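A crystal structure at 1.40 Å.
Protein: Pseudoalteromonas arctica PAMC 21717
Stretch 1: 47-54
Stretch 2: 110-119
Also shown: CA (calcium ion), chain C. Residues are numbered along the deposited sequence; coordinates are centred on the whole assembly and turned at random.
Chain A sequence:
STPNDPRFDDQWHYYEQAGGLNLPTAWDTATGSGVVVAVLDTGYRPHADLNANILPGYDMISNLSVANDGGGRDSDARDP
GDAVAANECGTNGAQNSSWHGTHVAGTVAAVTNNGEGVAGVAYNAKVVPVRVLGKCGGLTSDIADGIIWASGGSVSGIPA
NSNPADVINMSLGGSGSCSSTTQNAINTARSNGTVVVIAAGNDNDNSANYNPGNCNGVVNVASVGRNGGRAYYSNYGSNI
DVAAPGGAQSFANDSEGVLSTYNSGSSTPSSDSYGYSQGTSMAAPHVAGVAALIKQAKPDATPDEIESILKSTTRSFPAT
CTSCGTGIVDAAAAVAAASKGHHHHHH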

# COMPACT_ATOMS: atom_id res chain seq x y z
N HIS A 47 2.71 -15.82 3.80
CA HIS A 47 3.92 -15.72 4.65
C HIS A 47 3.51 -16.00 6.07
O HIS A 47 2.48 -15.51 6.57
CB HIS A 47 4.51 -14.30 4.46
CG HIS A 47 5.85 -14.10 5.07
ND1 HIS A 47 6.10 -14.21 6.43
CD2 HIS A 47 6.97 -13.66 4.47
CE1 HIS A 47 7.38 -13.87 6.61
NE2 HIS A 47 7.92 -13.53 5.43
N ALA A 48 4.35 -16.73 6.77
CA ALA A 48 4.10 -17.03 8.18
C ALA A 48 3.87 -15.86 9.08
O ALA A 48 3.18 -15.91 10.10
CB ALA A 48 5.26 -17.85 8.78
N ASP A 49 4.48 -14.68 8.68
CA ASP A 49 4.33 -13.45 9.47
C ASP A 49 3.25 -12.49 8.97
O ASP A 49 3.21 -11.34 9.29
CB ASP A 49 5.66 -12.69 9.62
CG ASP A 49 5.82 -11.94 10.89
OD1 ASP A 49 5.26 -12.37 11.93
OD2 ASP A 49 6.51 -10.86 10.88
N LEU A 50 2.39 -13.06 8.09
CA LEU A 50 1.29 -12.25 7.46
C LEU A 50 -0.04 -12.99 7.47
O LEU A 50 -1.09 -12.35 7.61
CB LEU A 50 1.73 -11.95 6.00
CG LEU A 50 0.75 -11.09 5.19
CD1 LEU A 50 0.52 -9.73 5.86
CD2 LEU A 50 1.26 -10.99 3.78
N ASN A 51 -0.04 -14.30 7.17
CA ASN A 51 -1.28 -14.97 6.76
C ASN A 51 -2.38 -14.90 7.79
O ASN A 51 -3.54 -14.87 7.38
CB ASN A 51 -0.98 -16.42 6.35
CG ASN A 51 -2.03 -16.96 5.56
OD1 ASN A 51 -2.69 -18.01 6.01
ND2 ASN A 51 -2.32 -16.42 4.46
N ALA A 52 -2.10 -14.88 9.05
CA ALA A 52 -3.19 -14.78 10.00
C ALA A 52 -4.06 -13.54 9.87
O ALA A 52 -5.17 -13.45 10.35
CB ALA A 52 -2.72 -14.86 11.42
N ASN A 53 -3.45 -12.45 9.24
CA ASN A 53 -4.17 -11.22 9.02
C ASN A 53 -4.70 -11.10 7.64
O ASN A 53 -5.20 -9.99 7.26
CB ASN A 53 -3.27 -10.02 9.36
CG ASN A 53 -3.09 -9.81 10.83
OD1 ASN A 53 -3.80 -10.48 11.63
ND2 ASN A 53 -2.15 -8.96 11.22
N ILE A 54 -4.71 -12.12 6.82
CA ILE A 54 -5.27 -12.13 5.45
C ILE A 54 -6.69 -12.69 5.46
O ILE A 54 -6.90 -13.77 6.08
CB ILE A 54 -4.35 -12.93 4.53
CG1 ILE A 54 -3.01 -12.28 4.36
CG2 ILE A 54 -5.01 -13.25 3.19
CD1 ILE A 54 -2.99 -11.04 3.55
N ALA A 110 1.38 -6.87 8.83
CA ALA A 110 2.15 -8.02 9.30
C ALA A 110 1.72 -8.32 10.73
O ALA A 110 1.43 -7.46 11.55
CB ALA A 110 3.63 -7.79 9.26
N VAL A 111 1.78 -9.64 11.01
CA VAL A 111 1.45 -10.13 12.36
C VAL A 111 2.49 -9.65 13.34
O VAL A 111 3.68 -9.83 13.09
CB VAL A 111 1.34 -11.63 12.33
CG1 VAL A 111 1.04 -12.11 13.81
CG2 VAL A 111 0.28 -12.19 11.38
N THR A 112 2.07 -8.99 14.38
CA THR A 112 2.91 -8.25 15.28
C THR A 112 2.79 -8.86 16.71
O THR A 112 1.77 -9.38 17.08
CB THR A 112 2.53 -6.78 15.20
OG1 THR A 112 2.77 -6.37 13.82
CG2 THR A 112 3.32 -5.87 16.06
N ASN A 113 3.90 -8.67 17.44
CA ASN A 113 3.98 -9.21 18.84
C ASN A 113 3.93 -10.65 18.83
O ASN A 113 3.53 -11.25 19.86
CB ASN A 113 2.91 -8.62 19.73
CG ASN A 113 3.35 -7.37 20.25
OD1 ASN A 113 4.50 -7.27 20.72
ND2 ASN A 113 2.41 -6.43 20.31
N ASN A 114 4.37 -11.33 17.78
CA ASN A 114 4.46 -12.79 17.69
C ASN A 114 5.89 -13.30 17.80
O ASN A 114 6.17 -14.44 17.47
CB ASN A 114 3.73 -13.36 16.46
CG ASN A 114 4.40 -12.93 15.14
OD1 ASN A 114 5.14 -11.93 15.10
ND2 ASN A 114 4.19 -13.70 14.10
N GLY A 115 6.83 -12.43 18.17
CA GLY A 115 8.17 -12.85 18.35
C GLY A 115 8.94 -13.28 17.19
O GLY A 115 10.00 -13.94 17.22
N GLU A 116 8.41 -12.90 15.97
CA GLU A 116 8.89 -13.39 14.71
C GLU A 116 8.94 -12.22 13.68
O GLU A 116 7.97 -11.47 13.68
CB GLU A 116 7.95 -14.47 14.12
CG GLU A 116 8.40 -15.10 12.86
CD GLU A 116 7.47 -16.27 12.44
OE1 GLU A 116 7.73 -16.78 11.32
OE2 GLU A 116 6.50 -16.60 13.21
N GLY A 117 9.96 -12.12 12.91
CA GLY A 117 9.90 -11.23 11.72
C GLY A 117 9.69 -9.80 12.14
O GLY A 117 10.35 -9.21 13.01
N VAL A 118 8.76 -9.16 11.41
CA VAL A 118 8.45 -7.74 11.41
C VAL A 118 7.17 -7.34 12.09
O VAL A 118 6.39 -8.28 12.52
CB VAL A 118 8.46 -7.21 9.92
CG1 VAL A 118 9.83 -7.33 9.28
CG2 VAL A 118 7.43 -7.95 9.11
N ALA A 119 6.89 -6.04 12.16
CA ALA A 119 5.63 -5.53 12.56
C ALA A 119 4.91 -4.86 11.41
O ALA A 119 5.52 -4.58 10.37
CB ALA A 119 5.82 -4.56 13.73
CA CA C . 5.89 -10.45 13.29
O HOH W 1 3.91 -17.46 12.34

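What holds the two stretches together? A calcium ion sits between them, and Asp-49, the residue most covered by the opposing stretch, binds it through both carboxylate oxygens, OD1 at 2.4 Å and OD2 at 2.5 Å. Stretch 2 curls round the same ion, offering Val-111 O and Glu-116 O, each 2.3 Å from the calcium, Val-118 O at 2.4 Å and Asn-114 OD1 at 2.5 Å; one further ligand comes from elsewhere in the structure. The cation lets these oxygens crowd together where they would otherwise repel.

How is the carboxylate held in place? Each of its oxygens also accepts a hydrogen bond: Asn-114 ND2 donates to Asp-49 OD1 at 2.8 Å, and Val-118 N to Asp-49 OD2 at 2.9 Å. Asn-114 thus uses its amide oxygen for the metal and its nitrogen for the aspartate. Gly-117 leaves room here, since an ideal CB on it would lie 2.4 Å from Asp-49 OD2, a clash. Behind the carboxylate, Asp-49 N donates to His-47 ND1 at 2.8 Å, a bond within stretch 1 that fixes the main chain of Asp-49 against the imidazole ring.

What does Val-111 add? Its backbone works in two directions: the carbonyl binds calcium, while Val-111 N donates to Asp-49 O across 2.8 Å, at a fairly straight 157°. Asp-49 and Val-111 both lie in loop, and this is the one hydrogen bond that joins backbone to backbone across the stretches. Its CA-to-CB bond points toward stretch 1, and Val-111 CG2 meets Ala-52 CB at 4.0 Å in an apolar contact.

What happens where Ala-48 meets Glu-116, at one exposed edge of the contact? Ala-48 CB lies 3.7 Å from Glu-116 OE1, and a water bridges the same residues, donating to Ala-48 O at 2.8 Å and to Glu-116 OE2 at 2.9 Å.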